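Local atomic coordinates of stage II sporulation protein SA (Bacillus subtilis, PDB entry 3O6Q), a protein that acts as the toxin of a type II toxin-antitoxin system, causing cell death during sporulation, with holes in the peptidoglycan, unless its cognate antitoxin SpoIISB neutralises it. Residues A[25-36]-A[58-66]. Numbering follows the deposited sequence.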
# COMPACT_ATOMS: atom_id res chain seq x y z
N ARG A 25 -1.53 -6.20 7.51
CA ARG A 25 -2.51 -5.25 7.00
C ARG A 25 -2.28 -5.06 5.51
O ARG A 25 -3.22 -4.93 4.76
CB ARG A 25 -2.44 -3.93 7.76
CG ARG A 25 -2.94 -4.03 9.14
CD ARG A 25 -2.98 -2.69 9.87
NE ARG A 25 -3.52 -2.83 11.21
CZ ARG A 25 -3.49 -1.87 12.14
NH1 ARG A 25 -2.92 -0.69 11.92
NH2 ARG A 25 -4.02 -2.14 13.33
N LEU A 26 -1.02 -5.11 5.07
CA LEU A 26 -0.71 -4.94 3.66
C LEU A 26 -1.09 -6.20 2.86
O LEU A 26 -1.62 -6.10 1.77
CB LEU A 26 0.76 -4.52 3.46
CG LEU A 26 1.06 -4.16 1.98
CD1 LEU A 26 0.17 -3.01 1.44
CD2 LEU A 26 2.56 -3.87 1.80
N LYS A 27 -0.89 -7.38 3.45
CA LYS A 27 -1.44 -8.62 2.90
C LYS A 27 -2.95 -8.56 2.69
O LYS A 27 -3.47 -8.92 1.64
CB LYS A 27 -1.13 -9.80 3.83
CG LYS A 27 0.29 -10.31 3.71
CD LYS A 27 0.65 -11.26 4.80
CE LYS A 27 -0.05 -12.60 4.62
NZ LYS A 27 0.43 -13.49 5.72
N THR A 28 -3.67 -8.12 3.69
CA THR A 28 -5.11 -7.93 3.55
C THR A 28 -5.49 -6.95 2.48
O THR A 28 -6.39 -7.21 1.70
CB THR A 28 -5.71 -7.52 4.88
OG1 THR A 28 -5.43 -8.57 5.82
CG2 THR A 28 -7.25 -7.30 4.80
N TYR A 29 -4.82 -5.81 2.44
CA TYR A 29 -5.11 -4.75 1.46
C TYR A 29 -4.98 -5.31 0.03
O TYR A 29 -5.86 -5.15 -0.80
CB TYR A 29 -4.17 -3.57 1.73
CG TYR A 29 -4.06 -2.46 0.70
CD1 TYR A 29 -4.82 -1.30 0.81
CD2 TYR A 29 -3.10 -2.51 -0.29
CE1 TYR A 29 -4.67 -0.22 -0.11
CE2 TYR A 29 -2.93 -1.44 -1.20
CZ TYR A 29 -3.73 -0.33 -1.11
OH TYR A 29 -3.60 0.68 -2.04
N GLN A 30 -3.87 -5.98 -0.22
CA GLN A 30 -3.59 -6.52 -1.53
C GLN A 30 -4.59 -7.62 -1.86
O GLN A 30 -5.04 -7.70 -2.98
CB GLN A 30 -2.19 -7.08 -1.59
CG GLN A 30 -1.79 -7.58 -2.99
CD GLN A 30 -1.77 -9.11 -3.15
OE1 GLN A 30 -0.98 -9.65 -3.96
NE2 GLN A 30 -2.65 -9.82 -2.42
N TYR A 31 -4.93 -8.46 -0.88
CA TYR A 31 -5.86 -9.55 -1.14
C TYR A 31 -7.20 -9.00 -1.56
O TYR A 31 -7.84 -9.49 -2.53
CB TYR A 31 -5.98 -10.45 0.07
CG TYR A 31 -6.95 -11.60 -0.13
CD1 TYR A 31 -6.51 -12.86 -0.55
CD2 TYR A 31 -8.30 -11.45 0.13
CE1 TYR A 31 -7.38 -13.91 -0.73
CE2 TYR A 31 -9.18 -12.49 -0.06
CZ TYR A 31 -8.72 -13.72 -0.49
OH TYR A 31 -9.63 -14.75 -0.65
N LEU A 32 -7.64 -7.94 -0.87
CA LEU A 32 -8.93 -7.31 -1.20
C LEU A 32 -8.90 -6.59 -2.55
O LEU A 32 -9.83 -6.65 -3.32
CB LEU A 32 -9.37 -6.37 -0.11
CG LEU A 32 -9.70 -6.99 1.25
CD1 LEU A 32 -9.75 -5.84 2.28
CD2 LEU A 32 -11.02 -7.73 1.23
N LEU A 33 -7.82 -5.91 -2.87
CA LEU A 33 -7.73 -5.28 -4.17
C LEU A 33 -7.85 -6.38 -5.23
O LEU A 33 -8.43 -6.16 -6.27
CB LEU A 33 -6.42 -4.47 -4.31
CG LEU A 33 -6.47 -3.06 -3.70
CD1 LEU A 33 -5.08 -2.32 -3.75
CD2 LEU A 33 -7.58 -2.16 -4.34
N LYS A 34 -7.34 -7.56 -4.95
CA LYS A 34 -7.31 -8.65 -5.93
C LYS A 34 -8.68 -9.32 -6.05
O LYS A 34 -9.09 -9.62 -7.14
CB LYS A 34 -6.26 -9.69 -5.51
CG LYS A 34 -5.46 -10.39 -6.62
CD LYS A 34 -4.74 -11.66 -6.10
CE LYS A 34 -3.62 -12.13 -7.09
NZ LYS A 34 -2.32 -12.54 -6.41
N ASN A 35 -9.38 -9.53 -4.94
CA ASN A 35 -10.58 -10.41 -4.95
C ASN A 35 -11.95 -9.72 -4.64
O ASN A 35 -13.00 -10.26 -5.00
CB ASN A 35 -10.34 -11.58 -4.00
CG ASN A 35 -9.12 -12.44 -4.42
OD1 ASN A 35 -9.12 -13.03 -5.50
ND2 ASN A 35 -8.09 -12.51 -3.58
N GLU A 36 -11.93 -8.54 -4.01
CA GLU A 36 -13.15 -7.81 -3.65
C GLU A 36 -13.55 -6.68 -4.64
O GLU A 36 -12.81 -5.72 -4.85
CB GLU A 36 -13.05 -7.23 -2.24
CG GLU A 36 -13.30 -8.25 -1.15
CD GLU A 36 -14.78 -8.46 -0.83
OE1 GLU A 36 -15.47 -7.47 -0.46
OE2 GLU A 36 -15.25 -9.61 -0.92
N THR A 58 -14.80 -1.56 4.38
CA THR A 58 -14.53 -2.90 3.88
C THR A 58 -13.13 -3.37 4.31
O THR A 58 -12.93 -4.51 4.75
CB THR A 58 -14.69 -2.91 2.33
OG1 THR A 58 -16.08 -2.70 2.01
CG2 THR A 58 -14.19 -4.22 1.74
N TYR A 59 -12.18 -2.47 4.21
CA TYR A 59 -10.80 -2.75 4.53
C TYR A 59 -10.54 -2.78 6.03
O TYR A 59 -9.90 -3.70 6.54
CB TYR A 59 -9.90 -1.73 3.80
CG TYR A 59 -9.70 -2.11 2.34
CD1 TYR A 59 -10.73 -2.01 1.40
CD2 TYR A 59 -8.49 -2.67 1.91
CE1 TYR A 59 -10.53 -2.40 0.06
CE2 TYR A 59 -8.27 -3.03 0.57
CZ TYR A 59 -9.28 -2.92 -0.33
OH TYR A 59 -9.03 -3.35 -1.63
N ALA A 60 -11.02 -1.76 6.74
CA ALA A 60 -10.78 -1.69 8.17
C ALA A 60 -11.43 -2.89 8.86
O ALA A 60 -10.86 -3.46 9.77
CB ALA A 60 -11.30 -0.38 8.75
N ASP A 61 -12.61 -3.28 8.41
CA ASP A 61 -13.28 -4.43 8.98
C ASP A 61 -12.40 -5.67 9.06
O ASP A 61 -12.50 -6.43 10.01
CB ASP A 61 -14.52 -4.75 8.19
CG ASP A 61 -15.63 -3.76 8.42
OD1 ASP A 61 -15.44 -2.83 9.26
OD2 ASP A 61 -16.68 -3.87 7.73
N LYS A 62 -11.51 -5.87 8.09
CA LYS A 62 -10.69 -7.06 8.10
C LYS A 62 -9.28 -6.87 8.72
O LYS A 62 -8.45 -7.77 8.65
CB LYS A 62 -10.60 -7.61 6.68
CG LYS A 62 -11.95 -8.09 6.12
CD LYS A 62 -11.73 -8.99 4.89
CE LYS A 62 -12.79 -10.08 4.71
NZ LYS A 62 -12.49 -10.92 3.47
N MSE A 63 -9.05 -5.74 9.38
CA MSE A 63 -7.75 -5.35 9.82
C MSE A 63 -7.62 -4.98 11.30
O MSE A 63 -6.51 -4.58 11.74
CB MSE A 63 -7.29 -4.13 9.02
CG MSE A 63 -6.80 -4.39 7.64
SE MSE A 63 -6.23 -2.70 6.92
CE MSE A 63 -6.31 -3.11 5.03
N ASN A 64 -8.65 -5.09 12.10
CA ASN A 64 -8.42 -4.83 13.53
C ASN A 64 -8.19 -3.35 13.82
O ASN A 64 -7.25 -2.96 14.57
CB ASN A 64 -7.24 -5.70 14.04
CG ASN A 64 -7.56 -7.21 13.98
OD1 ASN A 64 -8.57 -7.65 14.52
ND2 ASN A 64 -6.70 -7.99 13.30
N LEU A 65 -9.06 -2.55 13.21
CA LEU A 65 -9.13 -1.14 13.40
C LEU A 65 -10.48 -0.68 12.81
O LEU A 65 -11.08 -1.38 12.01
CB LEU A 65 -7.91 -0.44 12.74
CG LEU A 65 -7.71 -0.34 11.22
CD1 LEU A 65 -8.19 0.99 10.70
CD2 LEU A 65 -6.22 -0.54 10.85
N THR A 66 -10.93 0.51 13.21
CA THR A 66 -12.19 1.09 12.74
C THR A 66 -11.90 2.33 11.91
O THR A 66 -11.14 3.17 12.33
CB THR A 66 -13.08 1.50 13.93
OG1 THR A 66 -13.19 0.41 14.85
CG2 THR A 66 -14.48 1.87 13.50
O HOH W 1 -4.19 -5.91 12.01
O HOH W 2 -11.63 -3.96 -2.84
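Y59, near the end of helix 45-61, lays its ring against the last turns of the long helix 7-35, in a helix-helix contact in the part of the toxin predicted to be cytoplasmic. The side chains of L32 and Y59 run antiparallel, and L32 sets CD1 over one face of the ring, 3.6 Å from its centroid and 16° off the normal, a CH-pi contact. Tyrosine suits the place by offering leucine a flat apolar face and, at its far end, a hydroxyl for water. A branched leucine suits its own, since its CD2 remains to meet CD of K62. The ring of Y29 lies obliquely to that of Y59, with planes at 63°; the hydroxyl of Y29 is hydrogen-bonded to that of Y29 of the second subunit, so the contact adjoins the subunit interface.

Beyond the helix, the turn that leads into strand 66-71 meets R25. Arginine's long apolar chain can pack on selenomethionine M63, whose flexible side chain brings CE within 4.0 Å of CB of Y29, while its guanidinium still reaches D134, in a salt bridge, and I129 O. L65 CD2 sits over the centre of the guanidinium face, 3.3 Å from R25 CZ. One water accepts from R25 NE and donates to M63 O. At the other end, a second water lies 2.9 Å from Y59 OH and donates to E36 O.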